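Local coordinates for sugar ABC transporter, sugar-binding protein (Streptococcus pneumoniae, PDB 2HQ0), which probably binds sugar, most likely raffinose-type oligosaccharides, outside the cell as the solute-receptor component of an ABC importer, at residues 6-11 with 293-298; 306-311 with 322-327. One frame throughout, in Å; residues are numbered along the deposited sequence.

Interaction 1. Residues 6-11 with 293-298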
loop_
_atom_site.group_PDB
_atom_site.type_symbol
_atom_site.label_atom_id
_atom_site.label_comp_id
_atom_site.label_asym_id
_atom_site.label_seq_id
_atom_site.Cartn_x
_atom_site.Cartn_y
_atom_site.Cartn_z
ATOM N N VAL A 6 -11.911 23.135 23.881
ATOM C CA VAL A 6 -10.601 23.113 23.244
ATOM C C VAL A 6 -10.672 22.543 21.830
ATOM O O VAL A 6 -11.491 21.673 21.536
ATOM C CB VAL A 6 -9.587 22.294 24.067
ATOM C CG1 VAL A 6 -9.383 22.925 25.435
ATOM C CG2 VAL A 6 -10.054 20.853 24.200
ATOM N N THR A 7 -9.802 23.048 20.963
ATOM C CA THR A 7 -9.683 22.579 19.605
ATOM C C THR A 7 -8.383 21.795 19.511
ATOM O O THR A 7 -7.211 22.366 19.806
ATOM C CB THR A 7 -9.718 23.774 18.611
ATOM O OG1 THR A 7 -11.021 24.308 18.629
ATOM C CG2 THR A 7 -9.313 23.263 17.107
ATOM N N ILE A 8 -8.491 20.654 18.801
ATOM C CA ILE A 8 -7.342 19.913 18.363
ATOM C C ILE A 8 -7.393 19.786 16.836
ATOM O O ILE A 8 -8.478 19.824 16.260
ATOM C CB ILE A 8 -7.273 18.556 19.051
ATOM C CG1 ILE A 8 -8.554 17.732 18.701
ATOM C CG2 ILE A 8 -7.004 18.753 20.532
ATOM C CD1 ILE A 8 -8.341 16.230 19.160
ATOM N N GLU A 9 -6.222 19.692 16.206
ATOM C CA GLU A 9 -6.169 19.447 14.781
ATOM C C GLU A 9 -6.012 17.976 14.532
ATOM O O GLU A 9 -5.256 17.317 15.217
ATOM C CB GLU A 9 -4.974 20.161 14.119
ATOM C CG GLU A 9 -5.194 21.656 14.025
ATOM C CD GLU A 9 -4.008 22.361 13.503
ATOM O OE1 GLU A 9 -2.891 21.775 13.543
ATOM O OE2 GLU A 9 -4.240 23.522 13.025
ATOM N N TYR A 10 -6.635 17.512 13.447
ATOM C CA TYR A 10 -6.376 16.195 12.874
ATOM C C TYR A 10 -5.812 16.502 11.486
ATOM O O TYR A 10 -6.527 17.041 10.619
ATOM C CB TYR A 10 -7.675 15.347 12.739
ATOM C CG TYR A 10 -7.448 14.177 11.801
ATOM C CD1 TYR A 10 -6.336 13.365 11.941
ATOM C CD2 TYR A 10 -8.232 13.951 10.717
ATOM C CE1 TYR A 10 -6.066 12.377 11.003
ATOM C CE2 TYR A 10 -8.003 12.976 9.791
ATOM C CZ TYR A 10 -6.913 12.200 9.937
ATOM O OH TYR A 10 -6.612 11.232 8.992
ATOM N N PHE A 11 -4.521 16.222 11.254
ATOM C CA PHE A 11 -3.769 16.488 10.041
ATOM C C PHE A 11 -3.976 15.331 9.118
ATOM O O PHE A 11 -3.394 14.284 9.352
ATOM C CB PHE A 11 -2.292 16.803 10.325
ATOM C CG PHE A 11 -1.529 17.263 9.079
ATOM C CD1 PHE A 11 -1.408 18.618 8.769
ATOM C CD2 PHE A 11 -0.908 16.372 8.196
ATOM C CE1 PHE A 11 -0.761 19.027 7.640
ATOM C CE2 PHE A 11 -0.315 16.804 7.080
ATOM C CZ PHE A 11 -0.189 18.132 6.847
ATOM N N LYS A 293 -5.660 14.575 26.524
ATOM C CA LYS A 293 -6.842 13.745 26.823
ATOM C C LYS A 293 -7.809 13.779 25.622
ATOM O O LYS A 293 -8.359 12.738 25.188
ATOM C CB LYS A 293 -7.510 14.202 28.142
ATOM C CG LYS A 293 -8.966 13.855 28.293
ATOM C CD LYS A 293 -9.553 14.356 29.639
ATOM C CE LYS A 293 -10.391 15.691 29.536
ATOM N NZ LYS A 293 -9.719 17.061 29.569
ATOM N N GLU A 294 -7.957 14.945 25.019
ATOM C CA GLU A 294 -8.903 15.082 23.938
ATOM C C GLU A 294 -8.334 14.424 22.667
ATOM O O GLU A 294 -9.090 13.811 21.902
ATOM C CB GLU A 294 -9.163 16.582 23.753
ATOM C CG GLU A 294 -9.857 17.250 24.901
ATOM C CD GLU A 294 -8.990 17.646 26.118
ATOM O OE1 GLU A 294 -7.715 17.559 26.089
ATOM O OE2 GLU A 294 -9.613 18.176 27.067
ATOM N N ALA A 295 -7.030 14.566 22.461
ATOM C CA ALA A 295 -6.382 13.960 21.286
ATOM C C ALA A 295 -6.568 12.449 21.372
ATOM O O ALA A 295 -6.941 11.785 20.431
ATOM C CB ALA A 295 -4.839 14.317 21.178
ATOM N N ASN A 296 -6.340 11.901 22.573
ATOM C CA ASN A 296 -6.494 10.437 22.756
ATOM C C ASN A 296 -7.940 10.004 22.606
ATOM O O ASN A 296 -8.183 8.933 22.071
ATOM C CB ASN A 296 -5.916 10.009 24.082
ATOM C CG ASN A 296 -4.379 9.793 24.030
ATOM O OD1 ASN A 296 -3.933 8.702 23.611
ATOM N ND2 ASN A 296 -3.574 10.810 24.369
ATOM N N ALA A 297 -8.880 10.836 23.038
ATOM C CA ALA A 297 -10.301 10.522 22.894
ATOM C C ALA A 297 -10.677 10.437 21.417
ATOM O O ALA A 297 -11.426 9.569 21.010
ATOM C CB ALA A 297 -11.175 11.543 23.596
ATOM N N PHE A 298 -10.070 11.295 20.616
ATOM C CA PHE A 298 -10.373 11.227 19.167
ATOM C C PHE A 298 -9.852 9.950 18.524
ATOM O O PHE A 298 -10.549 9.283 17.724
ATOM C CB PHE A 298 -9.838 12.467 18.447
ATOM C CG PHE A 298 -10.251 12.537 17.021
ATOM C CD1 PHE A 298 -11.576 12.637 16.715
ATOM C CD2 PHE A 298 -9.297 12.529 16.022
ATOM C CE1 PHE A 298 -11.970 12.730 15.421
ATOM C CE2 PHE A 298 -9.681 12.610 14.684
ATOM C CZ PHE A 298 -11.012 12.659 14.418
#
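I8 is directed toward the helix, and its terminal CD1 does the touching: it rests on the backbone at E294 O and A295 CA, 3.7 Å from each, with F298 CB a little farther from I8 CD1 at 4.1 Å. With chi1 at 60°, CG1 sits between the backbone N and the carbonyl carbon, the direction that sends CD1 onto the helix surface. Two residues back, V6 CG2 meets the aliphatic part of E294, 3.7 Å from its CG, and the two side chains cross nearly at right angles. A bend at chi2 folds the E294 chain, so that its carboxylate carbon also lies near V6 CG2. Two residues on, Y10 offers its CB to F298 CE2 at 3.9 Å. Their rings are inclined at 49° with centroids 6.0 Å apart, an oblique pair; W283 meets both rings, and F28 meets F298 edge-to-face. Thus V6, I8 and Y10 present one strand face to E294, A295 and F298. The axes of the two segments approach to 9.0 Å at an angle of 48°, a helix packed on a beta-sheet as in the alpha/beta lobes of periplasmic binding proteins.

Interaction 2. Residues 306-311 with 322-327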
loop_
_atom_site.group_PDB
_atom_site.type_symbol
_atom_site.label_atom_id
_atom_site.label_comp_id
_atom_site.label_asym_id
_atom_site.label_seq_id
_atom_site.Cartn_x
_atom_site.Cartn_y
_atom_site.Cartn_z
ATOM N N GLU A 306 -18.026 0.586 15.429
ATOM C CA GLU A 306 -19.157 1.173 14.709
ATOM C C GLU A 306 -18.672 2.442 13.984
ATOM O O GLU A 306 -19.328 2.947 13.068
ATOM C CB GLU A 306 -20.320 1.494 15.647
ATOM C CG GLU A 306 -19.950 2.461 16.789
ATOM C CD GLU A 306 -19.320 1.842 18.028
ATOM O OE1 GLU A 306 -18.767 0.706 18.006
ATOM O OE2 GLU A 306 -19.391 2.554 19.081
ATOM N N VAL A 307 -17.527 2.969 14.416
ATOM C CA VAL A 307 -16.976 4.198 13.828
ATOM C C VAL A 307 -16.061 3.816 12.675
ATOM O O VAL A 307 -16.192 4.326 11.531
ATOM C CB VAL A 307 -16.212 5.068 14.866
ATOM C CG1 VAL A 307 -15.601 6.286 14.145
ATOM C CG2 VAL A 307 -17.127 5.501 16.015
ATOM N N MET A 308 -15.131 2.870 12.905
ATOM C CA MET A 308 -14.331 2.404 11.813
ATOM C C MET A 308 -15.180 1.770 10.672
ATOM O O MET A 308 -14.783 1.815 9.521
ATOM C CB MET A 308 -13.323 1.351 12.338
ATOM C CG MET A 308 -12.370 0.795 11.367
ATOM S SD MET A 308 -11.228 2.110 10.827
ATOM C CE MET A 308 -11.195 1.802 9.145
ATOM N N GLN A 309 -16.353 1.194 11.012
ATOM C CA GLN A 309 -17.192 0.574 10.007
ATOM C C GLN A 309 -17.649 1.643 9.041
ATOM O O GLN A 309 -17.763 1.354 7.834
ATOM C CB GLN A 309 -18.437 -0.032 10.637
ATOM C CG GLN A 309 -19.292 -0.872 9.680
ATOM C CD GLN A 309 -18.696 -2.216 9.460
ATOM O OE1 GLN A 309 -18.426 -2.937 10.415
ATOM N NE2 GLN A 309 -18.447 -2.566 8.194
ATOM N N LYS A 310 -17.880 2.862 9.537
ATOM C CA LYS A 310 -18.321 3.954 8.647
ATOM C C LYS A 310 -17.270 4.263 7.609
ATOM O O LYS A 310 -17.549 4.440 6.418
ATOM C CB LYS A 310 -18.638 5.247 9.419
ATOM C CG LYS A 310 -19.942 5.246 10.175
ATOM C CD LYS A 310 -20.375 6.681 10.512
ATOM C CE LYS A 310 -21.564 6.751 11.479
ATOM N NZ LYS A 310 -22.791 5.974 11.140
ATOM N N TYR A 311 -16.039 4.302 8.040
ATOM C CA TYR A 311 -14.949 4.549 7.120
ATOM C C TYR A 311 -14.742 3.399 6.175
ATOM O O TYR A 311 -14.629 3.595 4.993
ATOM C CB TYR A 311 -13.675 4.837 7.907
ATOM C CG TYR A 311 -12.456 5.192 7.074
ATOM C CD1 TYR A 311 -12.079 6.478 6.974
ATOM C CD2 TYR A 311 -11.666 4.236 6.492
ATOM C CE1 TYR A 311 -10.977 6.846 6.241
ATOM C CE2 TYR A 311 -10.580 4.545 5.771
ATOM C CZ TYR A 311 -10.250 5.857 5.581
ATOM O OH TYR A 311 -9.062 6.072 4.851
ATOM N N GLU A 322 -10.578 -4.512 15.311
ATOM C CA GLU A 322 -11.489 -5.585 15.804
ATOM C C GLU A 322 -12.929 -5.232 15.599
ATOM O O GLU A 322 -13.316 -4.097 15.867
ATOM C CB GLU A 322 -11.266 -5.737 17.251
ATOM C CG GLU A 322 -10.203 -6.654 17.617
ATOM C CD GLU A 322 -10.086 -6.845 19.169
ATOM O OE1 GLU A 322 -10.719 -6.147 20.045
ATOM O OE2 GLU A 322 -9.243 -7.660 19.526
ATOM N N GLY A 323 -13.777 -6.186 15.232
ATOM C CA GLY A 323 -15.196 -5.916 15.308
ATOM C C GLY A 323 -15.845 -5.340 14.089
ATOM O O GLY A 323 -17.053 -5.123 14.018
ATOM N N VAL A 324 -15.014 -4.982 13.100
ATOM C CA VAL A 324 -15.525 -4.406 11.822
ATOM C C VAL A 324 -15.913 -5.564 10.931
ATOM O O VAL A 324 -15.182 -6.557 10.808
ATOM C CB VAL A 324 -14.463 -3.534 11.155
ATOM C CG1 VAL A 324 -14.932 -3.078 9.800
ATOM C CG2 VAL A 324 -14.131 -2.369 12.077
ATOM N N LYS A 325 -17.096 -5.440 10.328
ATOM C CA LYS A 325 -17.576 -6.414 9.376
ATOM C C LYS A 325 -16.921 -6.136 8.020
ATOM O O LYS A 325 -17.285 -5.212 7.349
ATOM C CB LYS A 325 -19.102 -6.311 9.270
ATOM C CG LYS A 325 -19.767 -7.416 8.446
ATOM C CD LYS A 325 -21.299 -7.313 8.534
ATOM C CE LYS A 325 -21.858 -6.341 7.500
ATOM N NZ LYS A 325 -23.336 -6.101 7.584
ATOM N N GLN A 326 -15.988 -6.956 7.604
ATOM C CA GLN A 326 -15.378 -6.713 6.302
ATOM C C GLN A 326 -16.168 -7.424 5.209
ATOM O O GLN A 326 -17.030 -8.302 5.457
ATOM C CB GLN A 326 -13.859 -6.980 6.364
ATOM C CG GLN A 326 -13.203 -5.872 7.263
ATOM C CD GLN A 326 -11.707 -6.073 7.582
ATOM O OE1 GLN A 326 -10.671 -5.864 6.705
ATOM N NE2 GLN A 326 -11.538 -6.391 8.927
ATOM N N ALA A 327 -15.839 -7.050 3.994
ATOM C CA ALA A 327 -16.601 -7.368 2.829
ATOM C C ALA A 327 -16.380 -8.841 2.591
ATOM O O ALA A 327 -15.327 -9.415 2.881
ATOM C CB ALA A 327 -16.095 -6.556 1.629
HETATM O O HOH W 1 -19.181 -3.481 12.951
#
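The side-chain amide of Q309 pairs with both backbone polar groups of K325. K325 N donates to Q309 OE1 over 2.8 Å with an N-H...O angle of 160°, and the donor N lies in the carbonyl plane of Q309, on a lone pair. In return Q309 NE2 donates to K325 O at 3.0 Å, almost straight at 172°; the acceptor lies in the plane of the Q309 amide, although the donor is tilted 23° from the plane of the K325 carbonyl. One flat group therefore satisfies the N-H and the C=O of a single residue, and the paired bonds restrict rotation of the amide. Q309 CG is anti to the backbone N, and the bend at chi2 brings the end of the chain over to the loop.

Q309 OE1 accepts a second hydrogen from a water whose O lies 2.7 Å away, which also donates to G323 O and so extends the polar link one residue beyond V324. NE2 has a second acceptor in D313 OD1, one turn along the same helix. Both ends of the amide are thus doubly engaged, and these partners together agree with the assignment of its oxygen and nitrogen.

Beside this polar pair, V324 supplies the apolar part. Its CG2 meets M308 CG at 3.7 Å, while CG1 lies 3.6 Å from Q309 OE1 as the valine and glutamine side chains run past each other in opposite directions. G323 has positive phi, where a CB would press on the preceding carbonyl O, so its backbone favours glycine.

The segment 322-327 has no regular secondary structure, yet the glutamine serves its backbone much as a neighbouring strand would, which implies that this surface loop is held in a defined position against helix 305-315.

How the interactions relate
Strand 6-11 opens the fold near the N terminus and enters the five-stranded mixed sheet; interaction 1 closes when helix 292-303 returns to it, spanning 281 intervening residues that include most of the strands. The chain then passes directly into helix 305-315, and interaction 2 closes a short loop of ten residues as 322-327 comes back on that helix. The two are in series, neither nesting nor crossing. The centres of interaction 1 and interaction 2 lie about 22 Å apart, and the nearest atoms of interactions 1 and 2 are about 7 Å apart, without touching. M302 of helix 292-303 packs on M308 and Y311, so consecutive helices relate the distant sheet-to-helix closure to the local helix-to-loop one.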